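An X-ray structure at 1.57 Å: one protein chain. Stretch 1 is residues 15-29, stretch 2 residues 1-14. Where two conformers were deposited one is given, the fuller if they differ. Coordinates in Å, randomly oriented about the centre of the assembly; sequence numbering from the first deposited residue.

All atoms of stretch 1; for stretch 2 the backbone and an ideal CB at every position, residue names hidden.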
# COMPACT_ATOMS: atom_id res chain seq x y z
N LEU A 15 8.39 1.95 -18.93
CA LEU A 15 7.48 3.00 -18.46
C LEU A 15 6.33 3.06 -19.45
O LEU A 15 6.58 3.25 -20.63
CB LEU A 15 8.20 4.35 -18.36
CG LEU A 15 7.29 5.44 -17.78
CD1 LEU A 15 6.99 5.03 -16.26
CD2 LEU A 15 7.82 6.81 -17.79
N VAL A 16 5.12 2.84 -18.93
CA VAL A 16 3.89 2.69 -19.75
C VAL A 16 2.83 3.61 -19.20
O VAL A 16 2.54 3.62 -17.99
CB VAL A 16 3.44 1.26 -19.73
CG1 VAL A 16 1.96 1.04 -20.36
CG2 VAL A 16 4.50 0.23 -20.16
N GLN A 17 2.22 4.39 -20.07
CA GLN A 17 1.20 5.35 -19.67
C GLN A 17 -0.16 4.71 -19.58
O GLN A 17 -0.62 4.17 -20.59
CB GLN A 17 1.12 6.43 -20.75
CG GLN A 17 -0.01 7.35 -20.47
CD GLN A 17 0.24 8.80 -20.90
OE1 GLN A 17 1.31 9.13 -21.42
NE2 GLN A 17 -0.74 9.66 -20.67
N HIS A 18 -0.81 4.69 -18.42
CA HIS A 18 -2.16 4.13 -18.28
C HIS A 18 -3.10 5.29 -18.19
O HIS A 18 -3.20 6.06 -17.20
CB HIS A 18 -2.29 3.25 -17.05
CG HIS A 18 -1.48 2.02 -17.12
ND1 HIS A 18 -2.06 0.78 -16.93
CD2 HIS A 18 -0.16 1.81 -17.29
CE1 HIS A 18 -1.11 -0.14 -16.95
NE2 HIS A 18 0.05 0.45 -17.20
N ASN A 19 -3.87 5.50 -19.26
CA ASN A 19 -4.72 6.68 -19.34
C ASN A 19 -3.85 7.92 -19.14
O ASN A 19 -2.91 8.20 -19.94
CB ASN A 19 -5.94 6.66 -18.43
CG ASN A 19 -6.97 5.65 -18.86
OD1 ASN A 19 -6.94 5.21 -20.02
ND2 ASN A 19 -7.84 5.21 -17.94
N ASP A 20 -4.08 8.63 -18.07
CA ASP A 20 -3.31 9.86 -17.73
C ASP A 20 -1.98 9.66 -16.99
O ASP A 20 -1.14 10.55 -16.97
CB ASP A 20 -4.15 10.73 -16.80
CG ASP A 20 -5.26 11.48 -17.52
OD1 ASP A 20 -5.26 11.47 -18.77
OD2 ASP A 20 -6.11 12.07 -16.85
N ILE A 21 -1.77 8.51 -16.35
CA ILE A 21 -0.68 8.32 -15.43
C ILE A 21 0.45 7.34 -15.87
O ILE A 21 0.16 6.24 -16.33
CB ILE A 21 -1.30 7.75 -14.15
CG1 ILE A 21 -2.13 8.78 -13.36
CG2 ILE A 21 -0.20 7.16 -13.26
CD1 ILE A 21 -3.06 8.17 -12.35
N PRO A 22 1.72 7.74 -15.72
CA PRO A 22 2.85 6.86 -16.11
C PRO A 22 3.07 5.80 -15.05
O PRO A 22 3.00 6.15 -13.83
CB PRO A 22 4.02 7.83 -16.22
CG PRO A 22 3.53 9.09 -15.61
CD PRO A 22 2.16 9.03 -15.20
N VAL A 23 3.26 4.58 -15.47
CA VAL A 23 3.41 3.42 -14.61
C VAL A 23 4.61 2.60 -15.02
O VAL A 23 4.76 2.18 -16.18
CB VAL A 23 2.12 2.54 -14.63
CG1 VAL A 23 2.29 1.29 -13.75
CG2 VAL A 23 0.93 3.36 -14.20
N LEU A 24 5.51 2.30 -14.09
CA LEU A 24 6.56 1.41 -14.42
C LEU A 24 6.08 -0.00 -14.39
O LEU A 24 5.40 -0.42 -13.42
CB LEU A 24 7.70 1.51 -13.40
CG LEU A 24 8.52 2.70 -13.46
CD1 LEU A 24 9.40 2.83 -12.19
CD2 LEU A 24 9.42 2.55 -14.67
N HIS A 25 6.50 -0.78 -15.40
CA HIS A 25 6.25 -2.21 -15.42
C HIS A 25 7.58 -2.99 -15.26
O HIS A 25 8.49 -2.83 -16.06
CB HIS A 25 5.67 -2.66 -16.77
CG HIS A 25 4.26 -2.14 -17.08
ND1 HIS A 25 3.37 -2.83 -17.87
CD2 HIS A 25 3.64 -1.00 -16.69
CE1 HIS A 25 2.24 -2.16 -17.97
NE2 HIS A 25 2.38 -1.04 -17.26
N LEU A 26 7.68 -3.83 -14.24
CA LEU A 26 8.83 -4.68 -14.01
C LEU A 26 8.46 -6.15 -14.32
O LEU A 26 7.41 -6.66 -13.84
CB LEU A 26 9.09 -4.59 -12.54
CG LEU A 26 10.26 -5.48 -12.17
CD1 LEU A 26 11.58 -5.04 -12.81
CD2 LEU A 26 10.39 -5.58 -10.61
N LYS A 27 9.26 -6.83 -15.15
CA LYS A 27 9.10 -8.28 -15.39
C LYS A 27 10.46 -8.93 -15.28
O LYS A 27 11.35 -8.67 -16.10
CB LYS A 27 8.53 -8.55 -16.78
CG LYS A 27 7.09 -8.20 -16.83
CD LYS A 27 6.46 -8.59 -18.20
CE LYS A 27 4.99 -8.16 -18.29
NZ LYS A 27 4.75 -6.78 -17.72
N HIS A 28 10.62 -9.72 -14.23
CA HIS A 28 11.94 -10.19 -13.85
C HIS A 28 11.83 -11.56 -13.30
O HIS A 28 10.76 -12.04 -13.12
CB HIS A 28 12.46 -9.27 -12.76
CG HIS A 28 13.84 -9.62 -12.25
ND1 HIS A 28 14.96 -9.03 -12.77
CD2 HIS A 28 14.25 -10.34 -11.19
CE1 HIS A 28 16.03 -9.42 -12.08
NE2 HIS A 28 15.62 -10.20 -11.11
N ALA A 29 12.96 -12.22 -13.15
CA ALA A 29 12.91 -13.54 -12.55
C ALA A 29 12.14 -13.53 -11.25
O ALA A 29 11.37 -14.46 -10.96
CB ALA A 29 14.29 -14.04 -12.31
N UNK A 1 -8.47 3.19 -19.91
CA UNK A 1 -8.15 1.77 -20.26
C UNK A 1 -7.14 1.65 -21.45
O UNK A 1 -6.88 0.55 -21.93
CB UNK A 1 -9.44 1.03 -20.62
N UNK A 2 -6.50 2.77 -21.79
CA UNK A 2 -5.55 2.83 -22.91
C UNK A 2 -4.16 2.89 -22.37
O UNK A 2 -3.91 3.69 -21.43
CB UNK A 2 -5.82 4.03 -23.82
N UNK A 3 -3.27 2.11 -22.94
CA UNK A 3 -1.89 2.16 -22.52
C UNK A 3 -0.99 2.41 -23.74
O UNK A 3 -1.28 1.97 -24.85
CB UNK A 3 -1.50 0.87 -21.80
N UNK A 4 0.12 3.12 -23.51
CA UNK A 4 1.17 3.45 -24.47
C UNK A 4 2.57 3.28 -23.87
O UNK A 4 2.78 3.58 -22.70
CB UNK A 4 0.99 4.89 -24.97
N UNK A 5 3.51 2.75 -24.63
CA UNK A 5 4.88 2.65 -24.15
C UNK A 5 5.57 3.99 -24.17
O UNK A 5 5.67 4.62 -25.23
CB UNK A 5 5.67 1.64 -24.99
N UNK A 6 6.10 4.42 -23.02
CA UNK A 6 6.78 5.69 -22.91
C UNK A 6 8.25 5.56 -22.95
O UNK A 6 8.92 6.44 -23.52
CB UNK A 6 6.37 6.41 -21.62
N UNK A 7 8.78 4.49 -22.34
CA UNK A 7 10.22 4.34 -22.29
C UNK A 7 10.61 2.99 -21.77
O UNK A 7 9.91 2.40 -20.98
CB UNK A 7 10.85 5.43 -21.42
N UNK A 8 11.60 2.44 -22.51
CA UNK A 8 12.21 1.15 -22.28
C UNK A 8 13.45 1.51 -21.47
O UNK A 8 14.45 1.90 -22.06
CB UNK A 8 12.52 0.39 -23.57
N UNK A 9 13.40 1.38 -20.16
CA UNK A 9 14.58 1.69 -19.36
C UNK A 9 15.59 0.54 -19.48
O UNK A 9 16.80 0.79 -19.77
CB UNK A 9 14.20 1.93 -17.90
N UNK A 10 15.13 -0.69 -19.23
CA UNK A 10 15.93 -1.91 -19.50
C UNK A 10 14.98 -2.92 -20.09
O UNK A 10 13.78 -2.65 -20.16
CB UNK A 10 16.61 -2.46 -18.24
N UNK A 11 15.46 -4.09 -20.53
CA UNK A 11 14.56 -5.13 -21.06
C UNK A 11 13.55 -5.56 -20.03
O UNK A 11 12.47 -6.01 -20.47
CB UNK A 11 15.36 -6.35 -21.53
N UNK A 12 13.85 -5.40 -18.74
CA UNK A 12 12.96 -5.86 -17.69
C UNK A 12 12.12 -4.72 -17.09
O UNK A 12 11.21 -5.00 -16.31
CB UNK A 12 13.78 -6.54 -16.59
N UNK A 13 12.33 -3.46 -17.51
CA UNK A 13 11.67 -2.32 -16.82
C UNK A 13 11.21 -1.32 -17.84
O UNK A 13 12.06 -0.67 -18.50
CB UNK A 13 12.61 -1.65 -15.81
N UNK A 14 9.90 -1.12 -17.96
CA UNK A 14 9.39 -0.20 -18.91
C UNK A 14 8.50 0.81 -18.28
O UNK A 14 7.88 0.54 -17.26
CB UNK A 14 8.65 -0.94 -20.02

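Position 1 points its CB away from stretch 1, leaving its side chain unconstrained. It is Met 1, whose N donates to Asn 19 OD1 at 2.5 Å.

At position 2 CB points sideways, 4.1 Å from Asn 19 OD1, and a long polar chain could leave freely. Lys 2 does so; its N donates to Asn 19 OD1 (3.0 Å) and its O accepts from Asn 19 N (2.8 Å).

Position 3 pairs with His 18 without hydrogen bonds, its CB 3.8 Å from Val 16 CG1. Beta-branched or small apolar groups would suit. Thr 3 (chi1 p) sets CG2 over the His 18 ring, 3.8 Å from the centroid, a CH-pi contact.

Position 4 pairs with Gln 17, CB 4.5 Å from Gln 17 CB; beta-branched or polar residues fit. In Thr 4, OG1 lies 2.8 Å from a water that donates to Gln 17 O.

Position 5 has its CB 5.2 Å from Val 16 CG2, leaving room for a longer apolar chain. Leu 5 reaches back, CD1 to Val 16 CG2 being 4.2 Å.

At position 6 CB points toward stretch 1, and psi of -37 marks a beta bulge: N of 6 and of 7 both donate to Leu 15 O. Leu 15 and Pro 22 offer apolar surface for a branched aliphatic chain. Leu 6 places CD1 4.0 Å from Leu 15 CD2.

Position 7 pairs with Leu 15 and position 8 points away, so many residues would do: Lys 7, its end leading away, and Thr 8.

The chain turns a corner at 9, whose CB points toward stretch 1 with nothing there within 5.5 Å; a long apolar chain could bridge the gap. Leu 9 CD1 comes 4.0 Å from Leu 15 CB.

Positions 10 to 13 form a type I turn. Phi of -59 at 11 admits proline, and an acceptor at 10 could hold the turn: in Thr 10 and Pro 11, Thr 10 OG1 accepts from N of 12.

Position 12 has CB 4.7 Å from His 28 ND1, favouring polar or acidic groups. Glu 12 OE2 stands 3.7 Å from His 28 ND1 and accepts from a water bound by Ala 29 N.

Position 13 faces Leu 26 and Leu 24, calling for an aliphatic chain; Leu 13 CD1 meets Leu 26 CD1 at 4.0 Å.

Position 14 pairs with His 25 through two backbone hydrogen bonds, permitting various side chains. His 14 NE2 donates to Pro 11 O.

Stretch 2, residues 1-14: MKTTLLKTLTPELH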
# COMPACT_ATOMS: atom_id res chain seq x y z
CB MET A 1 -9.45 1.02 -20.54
CG MET A 1 -10.33 1.67 -21.58
SD MET A 1 -11.78 0.62 -21.89
CE MET A 1 -10.98 -1.02 -22.31
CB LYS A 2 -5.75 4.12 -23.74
CG LYS A 2 -7.08 4.21 -24.53
CD LYS A 2 -8.19 5.04 -23.84
CE LYS A 2 -9.49 4.95 -24.66
NZ LYS A 2 -10.16 6.25 -24.89
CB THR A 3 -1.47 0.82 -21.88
OG1 THR A 3 -1.72 -0.24 -22.81
CG2 THR A 3 -2.25 0.57 -20.61
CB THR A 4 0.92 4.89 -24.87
OG1 THR A 4 -0.48 5.07 -24.92
CG2 THR A 4 1.21 5.09 -26.35
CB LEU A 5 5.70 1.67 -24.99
CG LEU A 5 7.17 1.47 -24.53
CD1 LEU A 5 7.31 0.86 -23.15
CD2 LEU A 5 7.91 0.59 -25.53
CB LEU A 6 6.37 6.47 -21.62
CG LEU A 6 4.92 6.98 -21.38
CD1 LEU A 6 4.61 7.69 -20.01
CD2 LEU A 6 4.48 7.94 -22.50
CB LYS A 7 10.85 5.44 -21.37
CG LYS A 7 12.32 5.66 -21.57
CD LYS A 7 12.41 6.41 -22.98
CE LYS A 7 13.29 7.61 -22.83
NZ LYS A 7 13.10 8.55 -23.96
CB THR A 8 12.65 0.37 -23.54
OG1 THR A 8 11.52 0.16 -24.38
CG2 THR A 8 13.26 -0.97 -23.15
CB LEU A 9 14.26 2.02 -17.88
CG LEU A 9 13.39 3.23 -17.60
CD1 LEU A 9 11.92 2.94 -18.00
CD2 LEU A 9 13.49 3.51 -16.10
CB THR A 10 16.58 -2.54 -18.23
OG1 THR A 10 15.58 -3.31 -17.54
CG2 THR A 10 17.12 -1.45 -17.31
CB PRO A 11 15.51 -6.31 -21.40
CG PRO A 11 16.84 -5.63 -21.66
CD PRO A 11 16.89 -4.49 -20.63
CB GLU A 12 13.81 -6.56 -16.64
CG GLU A 12 14.43 -7.84 -17.28
CD GLU A 12 15.50 -8.47 -16.46
OE1 GLU A 12 16.34 -7.71 -15.96
OE2 GLU A 12 15.49 -9.72 -16.32
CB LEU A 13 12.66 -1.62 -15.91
CG LEU A 13 12.12 -0.64 -14.90
CD1 LEU A 13 11.08 -1.24 -14.01
CD2 LEU A 13 13.34 -0.15 -14.05
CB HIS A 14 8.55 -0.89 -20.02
CG HIS A 14 9.25 -2.01 -20.72
ND1 HIS A 14 9.70 -1.92 -22.03
CD2 HIS A 14 9.55 -3.25 -20.30
CE1 HIS A 14 10.27 -3.06 -22.37
NE2 HIS A 14 10.17 -3.89 -21.35
O HOH W 1 -2.08 5.88 -22.81
O HOH W 2 15.67 -11.75 -14.26
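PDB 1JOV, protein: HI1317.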